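Local coordinates for protein ornithine carbamoyltransferase (Gloeobacter violaceus, PDB 3GD5) that probably catalyses the reversible transfer of the carbamoyl group from carbamoyl phosphate to ornithine, giving citrulline and phosphate in arginine biosynthesis, at residues V169-G181 and P194-A206. Numbering follows the deposited sequence.
Sequences VAHSLLLGCAKVG and PDPAVSARASEIA
His171 of helix 168-180 meets Pro194, Asp195 and Val198 at the start of helix 196-209. From CB, CG stands anti to the carbonyl carbon, beside the backbone N (chi1 -75°), and the ring ends against Asp195. Val198 CG1 lies over the centre of one ring face, a CH-pi contact 4.2 Å from the centroid, while Val198 CG2 is nearest to CG and, at 3.3 Å, to CD2. CE1 touches Asp195 CB, and NE2 accepts a nearly straight hydrogen bond from Asp195 N (2.8 Å, 169°), the donor tilted from the ring plane. ND1 hydrogen-bonds to His135 O, so both ring nitrogens are engaged and the ring's rotation is fixed. Asp195 in turn N-caps helix 196-209, its OD1 taking Ala197 N at 2.8 Å.

Further along, Leu174 CB meets Ala202 CB at 3.8 Å, and Ala178 CB lies 3.4 Å from Ala202 O. Lys179 and Arg201 both form salt bridges with Asp20.

Segments 169-180 and 196-206 run almost parallel (5°), axes 8.2 Å apart at closest. In the Asp/Orn binding domain, near Asn168, which probably binds L-ornithine, their helices belong to successive beta-alpha-beta crossovers sharing strand 183-187 of the Rossmann-like parallel sheet; helix 24-39 touches Lys179 and Ile205.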
loop_
_atom_site.group_PDB
_atom_site.type_symbol
_atom_site.label_atom_id
_atom_site.label_comp_id
_atom_site.label_asym_id
_atom_site.label_seq_id
_atom_site.Cartn_x
_atom_site.Cartn_y
_atom_site.Cartn_z
ATOM N N VAL A 169 -6.548 -14.066 27.661
ATOM C CA VAL A 169 -6.228 -13.755 29.056
ATOM C C VAL A 169 -7.208 -14.433 30.016
ATOM O O VAL A 169 -6.825 -14.858 31.101
ATOM C CB VAL A 169 -6.192 -12.222 29.328
ATOM C CG1 VAL A 169 -5.447 -11.519 28.211
ATOM C CG2 VAL A 169 -7.586 -11.667 29.475
ATOM N N ALA A 170 -8.470 -14.529 29.611
ATOM C CA ALA A 170 -9.476 -15.190 30.425
ATOM C C ALA A 170 -8.990 -16.621 30.621
ATOM O O ALA A 170 -8.991 -17.137 31.741
ATOM C CB ALA A 170 -10.824 -15.182 29.707
ATOM N N HIS A 171 -8.564 -17.248 29.522
ATOM C CA HIS A 171 -8.046 -18.620 29.543
ATOM C C HIS A 171 -6.896 -18.777 30.528
ATOM O O HIS A 171 -6.860 -19.723 31.317
ATOM C CB HIS A 171 -7.534 -19.025 28.163
ATOM C CG HIS A 171 -8.615 -19.315 27.175
ATOM N ND1 HIS A 171 -8.368 -19.458 25.827
ATOM C CD2 HIS A 171 -9.947 -19.498 27.335
ATOM C CE1 HIS A 171 -9.500 -19.715 25.198
ATOM N NE2 HIS A 171 -10.474 -19.745 26.091
ATOM N N SER A 172 -5.943 -17.854 30.464
ATOM C CA SER A 172 -4.799 -17.915 31.352
ATOM C C SER A 172 -5.188 -17.578 32.788
ATOM O O SER A 172 -4.564 -18.065 33.725
ATOM C CB SER A 172 -3.693 -16.973 30.863
ATOM O OG SER A 172 -3.086 -17.473 29.684
ATOM N N LEU A 173 -6.208 -16.740 32.962
ATOM C CA LEU A 173 -6.654 -16.382 34.308
ATOM C C LEU A 173 -7.314 -17.602 34.943
ATOM O O LEU A 173 -7.164 -17.846 36.138
ATOM C CB LEU A 173 -7.648 -15.211 34.264
ATOM C CG LEU A 173 -7.051 -13.805 34.110
ATOM C CD1 LEU A 173 -8.159 -12.794 33.836
ATOM C CD2 LEU A 173 -6.295 -13.434 35.362
ATOM N N LEU A 174 -8.041 -18.363 34.129
ATOM C CA LEU A 174 -8.713 -19.569 34.592
ATOM C C LEU A 174 -7.688 -20.565 35.132
ATOM O O LEU A 174 -7.814 -21.048 36.262
ATOM C CB LEU A 174 -9.520 -20.207 33.451
ATOM C CG LEU A 174 -10.800 -19.459 33.053
ATOM C CD1 LEU A 174 -11.483 -20.138 31.873
ATOM C CD2 LEU A 174 -11.741 -19.399 34.254
ATOM N N LEU A 175 -6.671 -20.860 34.332
ATOM C CA LEU A 175 -5.632 -21.798 34.747
ATOM C C LEU A 175 -4.821 -21.248 35.910
ATOM O O LEU A 175 -4.476 -21.981 36.840
ATOM C CB LEU A 175 -4.686 -22.092 33.591
ATOM C CG LEU A 175 -5.267 -22.754 32.345
ATOM C CD1 LEU A 175 -4.189 -22.778 31.276
ATOM C CD2 LEU A 175 -5.771 -24.172 32.670
ATOM N N GLY A 176 -4.522 -19.953 35.849
ATOM C CA GLY A 176 -3.733 -19.313 36.887
ATOM C C GLY A 176 -4.414 -19.176 38.232
ATOM O O GLY A 176 -3.823 -19.491 39.265
ATOM N N CYS A 177 -5.648 -18.687 38.227
ATOM C CA CYS A 177 -6.389 -18.520 39.466
ATOM C C CYS A 177 -6.505 -19.870 40.162
ATOM O O CYS A 177 -6.062 -20.030 41.295
ATOM C CB CYS A 177 -7.774 -17.928 39.181
ATOM S SG CYS A 177 -7.714 -16.155 38.770
ATOM N N ALA A 178 -7.077 -20.845 39.470
ATOM C CA ALA A 178 -7.231 -22.176 40.029
ATOM C C ALA A 178 -5.931 -22.655 40.664
ATOM O O ALA A 178 -5.925 -23.113 41.809
ATOM C CB ALA A 178 -7.670 -23.152 38.944
ATOM N N LYS A 179 -4.830 -22.528 39.929
ATOM C CA LYS A 179 -3.529 -22.974 40.414
ATOM C C LYS A 179 -3.039 -22.368 41.735
ATOM O O LYS A 179 -2.222 -22.979 42.424
ATOM C CB LYS A 179 -2.464 -22.768 39.334
ATOM C CG LYS A 179 -2.557 -23.744 38.173
ATOM C CD LYS A 179 -1.373 -23.575 37.243
ATOM C CE LYS A 179 -1.337 -24.664 36.186
ATOM N NZ LYS A 179 -2.509 -24.578 35.285
ATOM N N VAL A 180 -3.504 -21.173 42.085
ATOM C CA VAL A 180 -3.077 -20.568 43.347
ATOM C C VAL A 180 -4.181 -20.632 44.397
ATOM O O VAL A 180 -4.036 -20.092 45.496
ATOM C CB VAL A 180 -2.635 -19.088 43.174
ATOM C CG1 VAL A 180 -1.346 -19.020 42.368
ATOM C CG2 VAL A 180 -3.737 -18.281 42.509
ATOM N N GLY A 181 -5.283 -21.291 44.050
ATOM C CA GLY A 181 -6.389 -21.427 44.979
ATOM C C GLY A 181 -7.313 -20.230 44.997
ATOM O O GLY A 181 -8.065 -20.036 45.953
ATOM N N PRO A 194 -15.366 -18.777 27.355
ATOM C CA PRO A 194 -14.010 -19.329 27.344
ATOM C C PRO A 194 -14.048 -20.699 26.687
ATOM O O PRO A 194 -15.095 -21.340 26.651
ATOM C CB PRO A 194 -13.668 -19.458 28.827
ATOM C CG PRO A 194 -14.536 -18.440 29.485
ATOM C CD PRO A 194 -15.828 -18.563 28.737
ATOM N N ASP A 195 -12.908 -21.143 26.178
ATOM C CA ASP A 195 -12.801 -22.454 25.549
ATOM C C ASP A 195 -13.178 -23.514 26.595
ATOM O O ASP A 195 -12.492 -23.670 27.609
ATOM C CB ASP A 195 -11.366 -22.657 25.067
ATOM C CG ASP A 195 -11.083 -24.079 24.632
ATOM O OD1 ASP A 195 -12.009 -24.921 24.665
ATOM O OD2 ASP A 195 -9.918 -24.351 24.258
ATOM N N PRO A 196 -14.278 -24.254 26.363
ATOM C CA PRO A 196 -14.727 -25.291 27.306
ATOM C C PRO A 196 -13.633 -26.232 27.797
ATOM O O PRO A 196 -13.707 -26.750 28.916
ATOM C CB PRO A 196 -15.837 -26.017 26.534
ATOM C CG PRO A 196 -15.539 -25.707 25.089
ATOM C CD PRO A 196 -15.108 -24.265 25.148
ATOM N N ALA A 197 -12.613 -26.444 26.971
ATOM C CA ALA A 197 -11.517 -27.321 27.350
ATOM C C ALA A 197 -10.670 -26.691 28.450
ATOM O O ALA A 197 -10.194 -27.390 29.345
ATOM C CB ALA A 197 -10.655 -27.643 26.141
ATOM N N VAL A 198 -10.476 -25.375 28.405
ATOM C CA VAL A 198 -9.673 -24.740 29.450
ATOM C C VAL A 198 -10.486 -24.598 30.740
ATOM O O VAL A 198 -9.941 -24.694 31.839
ATOM C CB VAL A 198 -9.129 -23.352 29.011
ATOM C CG1 VAL A 198 -8.503 -23.462 27.618
ATOM C CG2 VAL A 198 -10.227 -22.317 29.040
ATOM N N SER A 199 -11.790 -24.380 30.603
ATOM C CA SER A 199 -12.663 -24.263 31.764
ATOM C C SER A 199 -12.659 -25.595 32.498
ATOM O O SER A 199 -12.600 -25.637 33.725
ATOM C CB SER A 199 -14.093 -23.928 31.336
ATOM O OG SER A 199 -14.195 -22.586 30.895
ATOM N N ALA A 200 -12.719 -26.680 31.731
ATOM C CA ALA A 200 -12.713 -28.025 32.294
ATOM C C ALA A 200 -11.391 -28.285 33.009
ATOM O O ALA A 200 -11.370 -28.795 34.132
ATOM C CB ALA A 200 -12.916 -29.052 31.188
ATOM N N ARG A 201 -10.291 -27.933 32.348
ATOM C CA ARG A 201 -8.956 -28.119 32.901
ATOM C C ARG A 201 -8.727 -27.216 34.107
ATOM O O ARG A 201 -7.950 -27.548 34.997
ATOM C CB ARG A 201 -7.901 -27.836 31.826
ATOM C CG ARG A 201 -6.472 -27.725 32.345
ATOM C CD ARG A 201 -6.047 -28.956 33.134
ATOM N NE ARG A 201 -4.692 -28.820 33.663
ATOM C CZ ARG A 201 -4.170 -29.623 34.584
ATOM N NH1 ARG A 201 -2.931 -29.433 35.011
ATOM N NH2 ARG A 201 -4.897 -30.610 35.091
ATOM N N ALA A 202 -9.398 -26.069 34.128
ATOM C CA ALA A 202 -9.269 -25.140 35.246
ATOM C C ALA A 202 -10.007 -25.706 36.458
ATOM O O ALA A 202 -9.516 -25.628 37.583
ATOM C CB ALA A 202 -9.840 -23.771 34.870
ATOM N N SER A 203 -11.192 -26.268 36.220
ATOM C CA SER A 203 -11.992 -26.861 37.292
ATOM C C SER A 203 -11.249 -28.040 37.908
ATOM O O SER A 203 -11.181 -28.171 39.130
ATOM C CB SER A 203 -13.343 -27.328 36.754
ATOM O OG SER A 203 -14.091 -26.229 36.271
ATOM N N GLU A 204 -10.691 -28.892 37.054
ATOM C CA GLU A 204 -9.929 -30.048 37.513
ATOM C C GLU A 204 -8.832 -29.591 38.472
ATOM O O GLU A 204 -8.615 -30.201 39.519
ATOM C CB GLU A 204 -9.305 -30.772 36.318
ATOM C CG GLU A 204 -8.387 -31.931 36.694
ATOM C CD GLU A 204 -7.672 -32.533 35.492
ATOM O OE1 GLU A 204 -6.863 -33.468 35.682
ATOM O OE2 GLU A 204 -7.914 -32.071 34.354
ATOM N N ILE A 205 -8.142 -28.513 38.111
ATOM C CA ILE A 205 -7.071 -27.974 38.940
ATOM C C ILE A 205 -7.629 -27.432 40.249
ATOM O O ILE A 205 -7.050 -27.634 41.316
ATOM C CB ILE A 205 -6.341 -26.810 38.235
ATOM C CG1 ILE A 205 -5.670 -27.302 36.951
ATOM C CG2 ILE A 205 -5.312 -26.191 39.184
ATOM C CD1 ILE A 205 -4.510 -28.211 37.205
ATOM N N ALA A 206 -8.748 -26.723 40.150
ATOM C CA ALA A 206 -9.392 -26.119 41.306
ATOM C C ALA A 206 -9.877 -27.179 42.290
ATOM O O ALA A 206 -9.998 -26.919 43.492
ATOM C CB ALA A 206 -10.555 -25.253 40.850
#